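PDB 4QP0: endo-beta-mannanase from Rhizomucor miehei, which probably hydrolyses internal beta-1,4-mannosidic linkages at random in mannans, galactomannans and glucomannans, as a secreted glycoside hydrolase of family 5. Local coordinates for residues W55-G60 and Y114-Y120; F66-D70 and Y119-F124. Numbering follows the deposited sequence.

Contact 1: residues W55-G60 and Y114-Y120. With SO4 (sulfate ion), chain B.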
ATOM      1  N   TRP A  55       2.583   6.620   1.362  1.00 29.19           N
ATOM      2  CA  TRP A  55       1.723   7.399   0.466  1.00 28.40           C
ATOM      3  C   TRP A  55       2.495   8.179  -0.567  1.00 29.07           C
ATOM      4  O   TRP A  55       3.446   8.888  -0.218  1.00 29.76           O
ATOM      5  CB  TRP A  55       0.915   8.392   1.303  1.00 27.02           C
ATOM      6  CG  TRP A  55      -0.265   7.834   2.077  1.00 26.61           C
ATOM      7  CD1 TRP A  55      -1.169   8.550   2.864  1.00 26.44           C
ATOM      8  CD2 TRP A  55      -0.739   6.435   2.143  1.00 27.10           C
ATOM      9  NE1 TRP A  55      -2.122   7.725   3.401  1.00 26.13           N
ATOM     10  CE2 TRP A  55      -1.931   6.448   3.005  1.00 26.47           C
ATOM     11  CE3 TRP A  55      -0.316   5.224   1.591  1.00 27.44           C
ATOM     12  CZ2 TRP A  55      -2.637   5.286   3.306  1.00 27.60           C
ATOM     13  CZ3 TRP A  55      -1.037   4.061   1.901  1.00 27.69           C
ATOM     14  CH2 TRP A  55      -2.171   4.093   2.740  1.00 27.77           C
ATOM     15  N   LEU A  56       2.089   8.065  -1.836  1.00 28.29           N
ATOM     16  CA  LEU A  56       2.602   8.932  -2.913  1.00 28.09           C
ATOM     17  C   LEU A  56       1.439   9.594  -3.655  1.00 29.20           C
ATOM     18  O   LEU A  56       1.416   9.667  -4.887  1.00 29.40           O
ATOM     19  CB  LEU A  56       3.500   8.173  -3.899  1.00 26.97           C
ATOM     20  CG  LEU A  56       4.740   8.922  -4.435  1.00 26.78           C
ATOM     21  CD1 LEU A  56       5.408   8.162  -5.569  1.00 25.79           C
ATOM     22  CD2 LEU A  56       4.436  10.344  -4.888  1.00 27.18           C
ATOM     23  N   PHE A  57       0.472  10.054  -2.873  1.00 29.61           N
ATOM     24  CA  PHE A  57      -0.672  10.816  -3.342  1.00 30.72           C
ATOM     25  C   PHE A  57      -0.935  11.853  -2.257  1.00 31.69           C
ATOM     26  O   PHE A  57      -0.619  11.617  -1.083  1.00 33.30           O
ATOM     27  CB  PHE A  57      -1.901   9.911  -3.514  1.00 31.23           C
ATOM     28  CG  PHE A  57      -2.340   9.233  -2.240  1.00 31.24           C
ATOM     29  CD1 PHE A  57      -3.322   9.803  -1.434  1.00 31.04           C
ATOM     30  CD2 PHE A  57      -1.762   8.027  -1.837  1.00 31.64           C
ATOM     31  CE1 PHE A  57      -3.711   9.191  -0.256  1.00 32.27           C
ATOM     32  CE2 PHE A  57      -2.150   7.409  -0.661  1.00 30.70           C
ATOM     33  CZ  PHE A  57      -3.117   7.995   0.133  1.00 31.13           C
ATOM     34  N   ASN A  58      -1.476  13.004  -2.644  1.00 31.20           N
ATOM     35  CA  ASN A  58      -1.804  14.056  -1.682  1.00 32.05           C
ATOM     36  C   ASN A  58      -2.547  15.168  -2.400  1.00 31.74           C
ATOM     37  O   ASN A  58      -1.940  16.101  -2.916  1.00 31.57           O
ATOM     38  CB  ASN A  58      -0.545  14.594  -0.975  1.00 31.26           C
ATOM     39  CG  ASN A  58      -0.870  15.410   0.264  1.00 32.77           C
ATOM     40  OD1 ASN A  58      -1.863  16.140   0.298  1.00 33.50           O
ATOM     41  ND2 ASN A  58      -0.026  15.295   1.296  1.00 31.51           N
ATOM     42  N   LEU A  59      -3.868  15.050  -2.429  1.00 33.22           N
ATOM     43  CA  LEU A  59      -4.717  15.959  -3.192  1.00 32.99           C
ATOM     44  C   LEU A  59      -5.420  16.960  -2.273  1.00 33.92           C
ATOM     45  O   LEU A  59      -6.162  16.568  -1.363  1.00 35.07           O
ATOM     46  CB  LEU A  59      -5.740  15.173  -4.013  1.00 32.11           C
ATOM     47  CG  LEU A  59      -5.247  14.203  -5.091  1.00 32.92           C
ATOM     48  CD1 LEU A  59      -5.211  12.763  -4.588  1.00 30.86           C
ATOM     49  CD2 LEU A  59      -6.148  14.320  -6.317  1.00 32.26           C
ATOM     50  N   GLY A  60      -5.181  18.250  -2.514  1.00 34.49           N
ATOM     51  CA  GLY A  60      -5.727  19.309  -1.658  1.00 35.28           C
ATOM     52  C   GLY A  60      -4.975  20.627  -1.740  1.00 36.92           C
ATOM     53  O   GLY A  60      -4.365  20.946  -2.772  1.00 36.46           O
ATOM     54  N   TYR A 114      -6.130  12.671   2.821  1.00 39.15           N
ATOM     55  CA  TYR A 114      -5.309  13.325   1.799  1.00 37.73           C
ATOM     56  C   TYR A 114      -5.968  13.299   0.418  1.00 38.53           C
ATOM     57  O   TYR A 114      -5.301  13.152  -0.615  1.00 37.39           O
ATOM     58  CB  TYR A 114      -3.875  12.772   1.799  1.00 37.31           C
ATOM     59  CG  TYR A 114      -3.247  12.797   3.181  1.00 39.24           C
ATOM     60  CD1 TYR A 114      -2.648  13.956   3.677  1.00 39.21           C
ATOM     61  CD2 TYR A 114      -3.274  11.670   4.002  1.00 38.76           C
ATOM     62  CE1 TYR A 114      -2.086  13.987   4.946  1.00 39.47           C
ATOM     63  CE2 TYR A 114      -2.716  11.694   5.268  1.00 39.69           C
ATOM     64  CZ  TYR A 114      -2.124  12.852   5.734  1.00 40.40           C
ATOM     65  OH  TYR A 114      -1.569  12.878   6.991  1.00 41.36           O
ATOM     66  N   GLY A 115      -7.292  13.456   0.420  1.00 39.70           N
ATOM     67  CA  GLY A 115      -8.055  13.638  -0.810  1.00 38.97           C
ATOM     68  C   GLY A 115      -8.520  12.346  -1.447  1.00 40.60           C
ATOM     69  O   GLY A 115      -9.723  12.133  -1.607  1.00 42.32           O
ATOM     70  N   GLY A 116      -7.567  11.492  -1.820  1.00 39.74           N
ATOM     71  CA  GLY A 116      -7.863  10.218  -2.477  1.00 40.07           C
ATOM     72  C   GLY A 116      -8.748  10.348  -3.708  1.00 40.57           C
ATOM     73  O   GLY A 116      -8.736  11.376  -4.381  1.00 41.98           O
ATOM     74  N   MET A 117      -9.531   9.306  -3.988  1.00 40.31           N
ATOM     75  CA  MET A 117     -10.368   9.247  -5.192  1.00 40.47           C
ATOM     76  C   MET A 117     -11.460  10.301  -5.200  1.00 41.78           C
ATOM     77  O   MET A 117     -11.797  10.838  -6.252  1.00 42.08           O
ATOM     78  CB  MET A 117     -11.047   7.885  -5.324  1.00 38.69           C
ATOM     79  CG  MET A 117     -10.124   6.698  -5.482  1.00 37.89           C
ATOM     80  SD  MET A 117     -11.075   5.180  -5.319  1.00 37.61           S
ATOM     81  CE  MET A 117      -9.755   3.975  -5.413  1.00 35.51           C
ATOM     82  N   ASP A 118     -12.029  10.567  -4.027  1.00 43.37           N
ATOM     83  CA  ASP A 118     -13.181  11.465  -3.904  1.00 45.03           C
ATOM     84  C   ASP A 118     -12.868  12.901  -4.370  1.00 43.94           C
ATOM     85  O   ASP A 118     -13.763  13.623  -4.827  1.00 43.14           O
ATOM     86  CB  ASP A 118     -13.741  11.447  -2.464  1.00 47.03           C
ATOM     87  CG  ASP A 118     -14.598  10.199  -2.159  1.00 47.55           C
ATOM     88  OD1 ASP A 118     -14.825   9.360  -3.066  1.00 49.24           O
ATOM     89  OD2 ASP A 118     -15.054  10.063  -1.000  1.00 45.05           O
ATOM     90  N   TYR A 119     -11.599  13.295  -4.263  1.00 42.12           N
ATOM     91  CA  TYR A 119     -11.148  14.605  -4.738  1.00 41.01           C
ATOM     92  C   TYR A 119     -11.320  14.727  -6.255  1.00 40.74           C
ATOM     93  O   TYR A 119     -11.768  15.762  -6.759  1.00 40.36           O
ATOM     94  CB  TYR A 119      -9.687  14.845  -4.351  1.00 41.88           C
ATOM     95  CG  TYR A 119      -9.247  16.292  -4.468  1.00 42.40           C
ATOM     96  CD1 TYR A 119      -9.162  17.111  -3.337  1.00 42.07           C
ATOM     97  CD2 TYR A 119      -8.914  16.844  -5.707  1.00 41.89           C
ATOM     98  CE1 TYR A 119      -8.759  18.435  -3.444  1.00 41.70           C
ATOM     99  CE2 TYR A 119      -8.511  18.166  -5.818  1.00 41.81           C
ATOM    100  CZ  TYR A 119      -8.434  18.953  -4.689  1.00 41.27           C
ATOM    101  OH  TYR A 119      -8.034  20.259  -4.809  1.00 42.64           O
ATOM    102  N   TYR A 120     -10.953  13.662  -6.968  1.00 39.28           N
ATOM    103  CA  TYR A 120     -11.147  13.565  -8.405  1.00 38.83           C
ATOM    104  C   TYR A 120     -12.634  13.684  -8.749  1.00 40.62           C
ATOM    105  O   TYR A 120     -13.017  14.449  -9.631  1.00 41.78           O
ATOM    106  CB  TYR A 120     -10.645  12.218  -8.924  1.00 36.20           C
ATOM    107  CG  TYR A 120      -9.147  11.993  -8.944  1.00 34.15           C
ATOM    108  CD1 TYR A 120      -8.412  12.169 -10.121  1.00 32.90           C
ATOM    109  CD2 TYR A 120      -8.471  11.540  -7.803  1.00 33.02           C
ATOM    110  CE1 TYR A 120      -7.046  11.930 -10.155  1.00 31.91           C
ATOM    111  CE2 TYR A 120      -7.106  11.295  -7.827  1.00 31.39           C
ATOM    112  CZ  TYR A 120      -6.396  11.489  -9.001  1.00 32.20           C
ATOM    113  OH  TYR A 120      -5.043  11.244  -9.023  1.00 31.29           O
TER
HETATM  114  S   SO4 B 401      -9.057  22.154  -1.946  1.00 51.29           S
HETATM  115  O1  SO4 B 401     -10.121  21.830  -2.920  1.00 51.80           O
HETATM  116  O2  SO4 B 401      -9.237  23.535  -1.437  1.00 50.76           O
HETATM  117  O3  SO4 B 401      -9.120  21.207  -0.805  1.00 52.48           O
HETATM  118  O4  SO4 B 401      -7.741  22.037  -2.628  1.00 51.71           O
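Leu59 gives up the most surface to this contact, with Tyr114 close behind and Tyr119 third. The one hydrogen bond between the segments runs from Leu59 N to Tyr114 O, 3.0 Å long and nearly straight. It sets the register, so that the CA atoms of Leu59 and Gly115 lie 4.7 Å apart. Leu59 O meets Gly115 CA at 3.5 Å in a CA-H...O contact. A CB on Gly115 would clash with that same oxygen, and the residue's backbone angles also call for glycine.

The Leu59 side chain enters the space between two tyrosines of helix 116-124. Its CB sits over the face of the Tyr119 ring, 4.0 Å from the centroid, as a CH-pi contact. Its CD2 touches Tyr120 CE2 at 3.5 Å. The fold is the TIM barrel of family 5. Residues 56-60 belong to the loop that follows barrel strand 51-55. Residues 114-120 come after the neighbouring parallel strand 102-106 and run into the first turn of helix 116-124. The contact therefore joins two adjacent beta-to-alpha connections.

Tyr114 packs on Trp55, at the end of the strand, and on Phe57 and Asn58 of the loop. Its CD2 lies 3.9 Å from Trp55 CD1, with the two ring planes at 76°. Its CB is 4.1 Å from Phe57 CE1, and its CD1 is 3.8 Å from Asn58 ND2. Tyr119 also reaches Gly60, whose CA is 3.6 Å from Tyr119 CE1. Beyond it, Tyr119 OH donates a hydrogen bond to O4 of a sulfate ion, 2.8 Å away, which Ser61 also binds.

Contact 2: residues F66-D70 and Y119-F124. With SO4 (sulfate ion), chain B.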
ATOM      1  N   PHE A  66       0.383  17.305  -3.605  1.00 32.34           N
ATOM      2  CA  PHE A  66       0.924  16.802  -4.874  1.00 33.25           C
ATOM      3  C   PHE A  66      -0.018  17.065  -6.045  1.00 33.16           C
ATOM      4  O   PHE A  66       0.440  17.281  -7.164  1.00 34.19           O
ATOM      5  CB  PHE A  66       1.292  15.309  -4.803  1.00 30.54           C
ATOM      6  CG  PHE A  66       2.285  14.968  -3.718  1.00 29.43           C
ATOM      7  CD1 PHE A  66       3.223  15.896  -3.281  1.00 29.10           C
ATOM      8  CD2 PHE A  66       2.296  13.695  -3.149  1.00 29.07           C
ATOM      9  CE1 PHE A  66       4.131  15.568  -2.280  1.00 28.21           C
ATOM     10  CE2 PHE A  66       3.201  13.367  -2.148  1.00 27.98           C
ATOM     11  CZ  PHE A  66       4.122  14.305  -1.717  1.00 27.46           C
ATOM     12  N   GLN A  67      -1.323  17.016  -5.781  1.00 34.41           N
ATOM     13  CA  GLN A  67      -2.346  17.362  -6.775  1.00 37.52           C
ATOM     14  C   GLN A  67      -3.370  18.312  -6.179  1.00 39.30           C
ATOM     15  O   GLN A  67      -3.526  18.389  -4.958  1.00 40.55           O
ATOM     16  CB  GLN A  67      -3.088  16.127  -7.265  1.00 37.07           C
ATOM     17  CG  GLN A  67      -2.410  15.345  -8.364  1.00 37.11           C
ATOM     18  CD  GLN A  67      -3.012  13.960  -8.510  1.00 38.25           C
ATOM     19  OE1 GLN A  67      -2.983  13.147  -7.575  1.00 39.01           O
ATOM     20  NE2 GLN A  67      -3.555  13.679  -9.683  1.00 37.08           N
ATOM     21  N   GLN A  68      -4.084  19.007  -7.056  1.00 41.66           N
ATOM     22  CA  GLN A  68      -5.011  20.057  -6.659  1.00 43.93           C
ATOM     23  C   GLN A  68      -5.788  20.537  -7.881  1.00 45.48           C
ATOM     24  O   GLN A  68      -5.263  20.564  -8.996  1.00 43.84           O
ATOM     25  CB  GLN A  68      -4.238  21.196  -5.984  1.00 43.94           C
ATOM     26  CG  GLN A  68      -4.774  22.604  -6.165  1.00 45.61           C
ATOM     27  CD  GLN A  68      -3.852  23.643  -5.552  1.00 46.41           C
ATOM     28  OE1 GLN A  68      -3.497  23.560  -4.372  1.00 44.99           O
ATOM     29  NE2 GLN A  68      -3.462  24.628  -6.353  1.00 44.77           N
ATOM     30  N   TRP A  69      -7.050  20.889  -7.662  1.00 48.91           N
ATOM     31  CA  TRP A  69      -7.894  21.394  -8.725  1.00 49.75           C
ATOM     32  C   TRP A  69      -7.700  22.867  -8.897  1.00 52.11           C
ATOM     33  O   TRP A  69      -7.676  23.623  -7.923  1.00 49.72           O
ATOM     34  CB  TRP A  69      -9.350  21.099  -8.433  1.00 49.35           C
ATOM     35  CG  TRP A  69     -10.240  21.460  -9.589  1.00 49.68           C
ATOM     36  CD1 TRP A  69     -11.076  22.568  -9.706  1.00 50.59           C
ATOM     37  CD2 TRP A  69     -10.390  20.734 -10.856  1.00 49.94           C
ATOM     38  NE1 TRP A  69     -11.728  22.567 -10.916  1.00 49.65           N
ATOM     39  CE2 TRP A  69     -11.361  21.499 -11.655  1.00 49.92           C
ATOM     40  CE3 TRP A  69      -9.850  19.566 -11.386  1.00 48.84           C
ATOM     41  CZ2 TRP A  69     -11.756  21.090 -12.922  1.00 50.61           C
ATOM     42  CZ3 TRP A  69     -10.254  19.167 -12.665  1.00 49.51           C
ATOM     43  CH2 TRP A  69     -11.183  19.911 -13.414  1.00 50.33           C
ATOM     44  N   ASP A  70      -7.558  23.288 -10.149  1.00 57.46           N
ATOM     45  CA  ASP A  70      -7.452  24.705 -10.474  1.00 62.67           C
ATOM     46  C   ASP A  70      -8.782  25.201 -11.041  1.00 64.49           C
ATOM     47  O   ASP A  70      -9.138  24.896 -12.185  1.00 61.58           O
ATOM     48  CB  ASP A  70      -6.310  24.944 -11.466  1.00 65.33           C
ATOM     49  CG  ASP A  70      -5.759  26.355 -11.398  1.00 68.44           C
ATOM     50  OD1 ASP A  70      -6.329  27.206 -10.675  1.00 69.30           O
ATOM     51  OD2 ASP A  70      -4.741  26.610 -12.074  1.00 70.71           O
ATOM     52  N   TYR A 119     -11.599  13.295  -4.263  1.00 42.12           N
ATOM     53  CA  TYR A 119     -11.148  14.605  -4.738  1.00 41.01           C
ATOM     54  C   TYR A 119     -11.320  14.727  -6.255  1.00 40.74           C
ATOM     55  O   TYR A 119     -11.768  15.762  -6.759  1.00 40.36           O
ATOM     56  CB  TYR A 119      -9.687  14.845  -4.351  1.00 41.88           C
ATOM     57  CG  TYR A 119      -9.247  16.292  -4.468  1.00 42.40           C
ATOM     58  CD1 TYR A 119      -9.162  17.111  -3.337  1.00 42.07           C
ATOM     59  CD2 TYR A 119      -8.914  16.844  -5.707  1.00 41.89           C
ATOM     60  CE1 TYR A 119      -8.759  18.435  -3.444  1.00 41.70           C
ATOM     61  CE2 TYR A 119      -8.511  18.166  -5.818  1.00 41.81           C
ATOM     62  CZ  TYR A 119      -8.434  18.953  -4.689  1.00 41.27           C
ATOM     63  OH  TYR A 119      -8.034  20.259  -4.809  1.00 42.64           O
ATOM     64  N   TYR A 120     -10.953  13.662  -6.968  1.00 39.28           N
ATOM     65  CA  TYR A 120     -11.147  13.565  -8.405  1.00 38.83           C
ATOM     66  C   TYR A 120     -12.634  13.684  -8.749  1.00 40.62           C
ATOM     67  O   TYR A 120     -13.017  14.449  -9.631  1.00 41.78           O
ATOM     68  CB  TYR A 120     -10.645  12.218  -8.924  1.00 36.20           C
ATOM     69  CG  TYR A 120      -9.147  11.993  -8.944  1.00 34.15           C
ATOM     70  CD1 TYR A 120      -8.412  12.169 -10.121  1.00 32.90           C
ATOM     71  CD2 TYR A 120      -8.471  11.540  -7.803  1.00 33.02           C
ATOM     72  CE1 TYR A 120      -7.046  11.930 -10.155  1.00 31.91           C
ATOM     73  CE2 TYR A 120      -7.106  11.295  -7.827  1.00 31.39           C
ATOM     74  CZ  TYR A 120      -6.396  11.489  -9.001  1.00 32.20           C
ATOM     75  OH  TYR A 120      -5.043  11.244  -9.023  1.00 31.29           O
ATOM     76  N   VAL A 121     -13.458  12.918  -8.036  1.00 41.91           N
ATOM     77  CA  VAL A 121     -14.889  12.819  -8.318  1.00 43.03           C
ATOM     78  C   VAL A 121     -15.622  14.148  -8.102  1.00 43.41           C
ATOM     79  O   VAL A 121     -16.448  14.545  -8.929  1.00 44.83           O
ATOM     80  CB  VAL A 121     -15.552  11.684  -7.501  1.00 42.92           C
ATOM     81  CG1 VAL A 121     -17.017  11.522  -7.886  1.00 43.39           C
ATOM     82  CG2 VAL A 121     -14.814  10.372  -7.721  1.00 42.66           C
ATOM     83  N   LYS A 122     -15.315  14.819  -6.994  1.00 43.27           N
ATOM     84  CA  LYS A 122     -15.905  16.109  -6.660  1.00 43.32           C
ATOM     85  C   LYS A 122     -15.598  17.140  -7.740  1.00 45.20           C
ATOM     86  O   LYS A 122     -16.515  17.739  -8.316  1.00 44.80           O
ATOM     87  CB  LYS A 122     -15.381  16.589  -5.302  1.00 44.49           C
ATOM     88  CG  LYS A 122     -15.821  17.989  -4.894  1.00 43.16           C
ATOM     89  CD  LYS A 122     -15.182  18.446  -3.590  1.00 44.63           C
ATOM     90  CE  LYS A 122     -13.659  18.344  -3.621  1.00 46.95           C
ATOM     91  NZ  LYS A 122     -12.980  19.565  -3.096  1.00 46.63           N
ATOM     92  N   ASN A 123     -14.308  17.310  -8.028  1.00 45.98           N
ATOM     93  CA  ASN A 123     -13.832  18.365  -8.926  1.00 46.91           C
ATOM     94  C   ASN A 123     -14.080  18.130 -10.422  1.00 48.02           C
ATOM     95  O   ASN A 123     -14.095  19.084 -11.203  1.00 47.86           O
ATOM     96  CB  ASN A 123     -12.363  18.683  -8.640  1.00 46.22           C
ATOM     97  CG  ASN A 123     -12.155  19.274  -7.254  1.00 47.19           C
ATOM     98  OD1 ASN A 123     -11.653  18.606  -6.354  1.00 46.32           O
ATOM     99  ND2 ASN A 123     -12.553  20.528  -7.075  1.00 47.69           N
ATOM    100  N   PHE A 124     -14.282  16.876 -10.825  1.00 49.06           N
ATOM    101  CA  PHE A 124     -14.646  16.579 -12.221  1.00 50.10           C
ATOM    102  C   PHE A 124     -16.158  16.606 -12.503  1.00 50.37           C
ATOM    103  O   PHE A 124     -16.582  16.610 -13.662  1.00 49.90           O
ATOM    104  CB  PHE A 124     -14.013  15.264 -12.694  1.00 48.31           C
ATOM    105  CG  PHE A 124     -12.634  15.432 -13.270  1.00 48.97           C
ATOM    106  CD1 PHE A 124     -12.459  15.947 -14.555  1.00 49.32           C
ATOM    107  CD2 PHE A 124     -11.508  15.083 -12.530  1.00 48.40           C
ATOM    108  CE1 PHE A 124     -11.188  16.112 -15.087  1.00 49.01           C
ATOM    109  CE2 PHE A 124     -10.235  15.240 -13.055  1.00 47.89           C
ATOM    110  CZ  PHE A 124     -10.074  15.758 -14.334  1.00 49.64           C
TER
HETATM  111  S   SO4 B 401      -9.057  22.154  -1.946  1.00 51.29           S
HETATM  112  O1  SO4 B 401     -10.121  21.830  -2.920  1.00 51.80           O
HETATM  113  O2  SO4 B 401      -9.237  23.535  -1.437  1.00 50.76           O
HETATM  114  O3  SO4 B 401      -9.120  21.207  -0.805  1.00 52.48           O
HETATM  115  O4  SO4 B 401      -7.741  22.037  -2.628  1.00 51.71           O
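Strand 67-70 and the helical segment 119-124 run almost parallel, with 7° between their directions. Their axes come within 9.5 Å. The backbones are closest at Trp69 and Asn123, whose CA atoms are 6.7 Å apart. Side chains fill the gap.

Two tyrosine hydroxyls reach across from the helix. Trp69 N donates a nearly straight hydrogen bond to Tyr119 OH, 3.1 Å long, so a side chain takes up a backbone NH of the strand. The same hydroxyl donates to O4 of the sulfate at 2.8 Å. The sulfate probably comes from the crystallisation liquor. Farther in, Gln67 NE2 gives a 2.9 Å hydrogen bond to Tyr120 OH.

Trp69 buries the most surface here. Its indole lies against the last turn of the segment. Asn123 CB sits over the face of the five-membered ring, 3.9 Å from the centroid, in a CH-pi contact. The six-membered ring turns its edge to the face of Phe124 in a T-shaped pair. The centroids are 5.0 Å apart, the planes meet at 68°, and CZ3 of Trp69 is 3.8 Å from CZ of Phe124. At the root of the side chain, Trp69 CB touches Tyr119 CE2 at 4.0 Å.

Strand 67-70 pairs with strand 75-78 in a small antiparallel hairpin apart from the barrel sheet. Met76 of strand 75-78 touches Gln67, Trp69 and Tyr119. Helix 136-151 adjoins the contact: Phe142 meets Tyr120, Tyr145 meets Gln67, and Glu137 and Ser141 meet Phe124.

Both contacts use helix 116-124 and share Tyr119 and Tyr120. Their centres are 8 Å apart. Contact 1 lies deeper, about 14 Å from the centre of the chain, against about 21 Å for contact 2. The loop 55-60 and the segment 66-70 also meet directly. Asn58 O to Phe66 N at 2.7 Å and Gly60 N to Gln67 O at 3.0 Å are probable hydrogen bonds. The helix thus packs against both arms of one chain excursion after barrel strand 51-55. The sulfate touches both contacts at Tyr119 OH, and its O4 lies 3.2 Å from Gly60 C in contact 1. Loops after the barrel strands carry the active site in TIM-barrel glycosidases, so both contacts probably lie on that side.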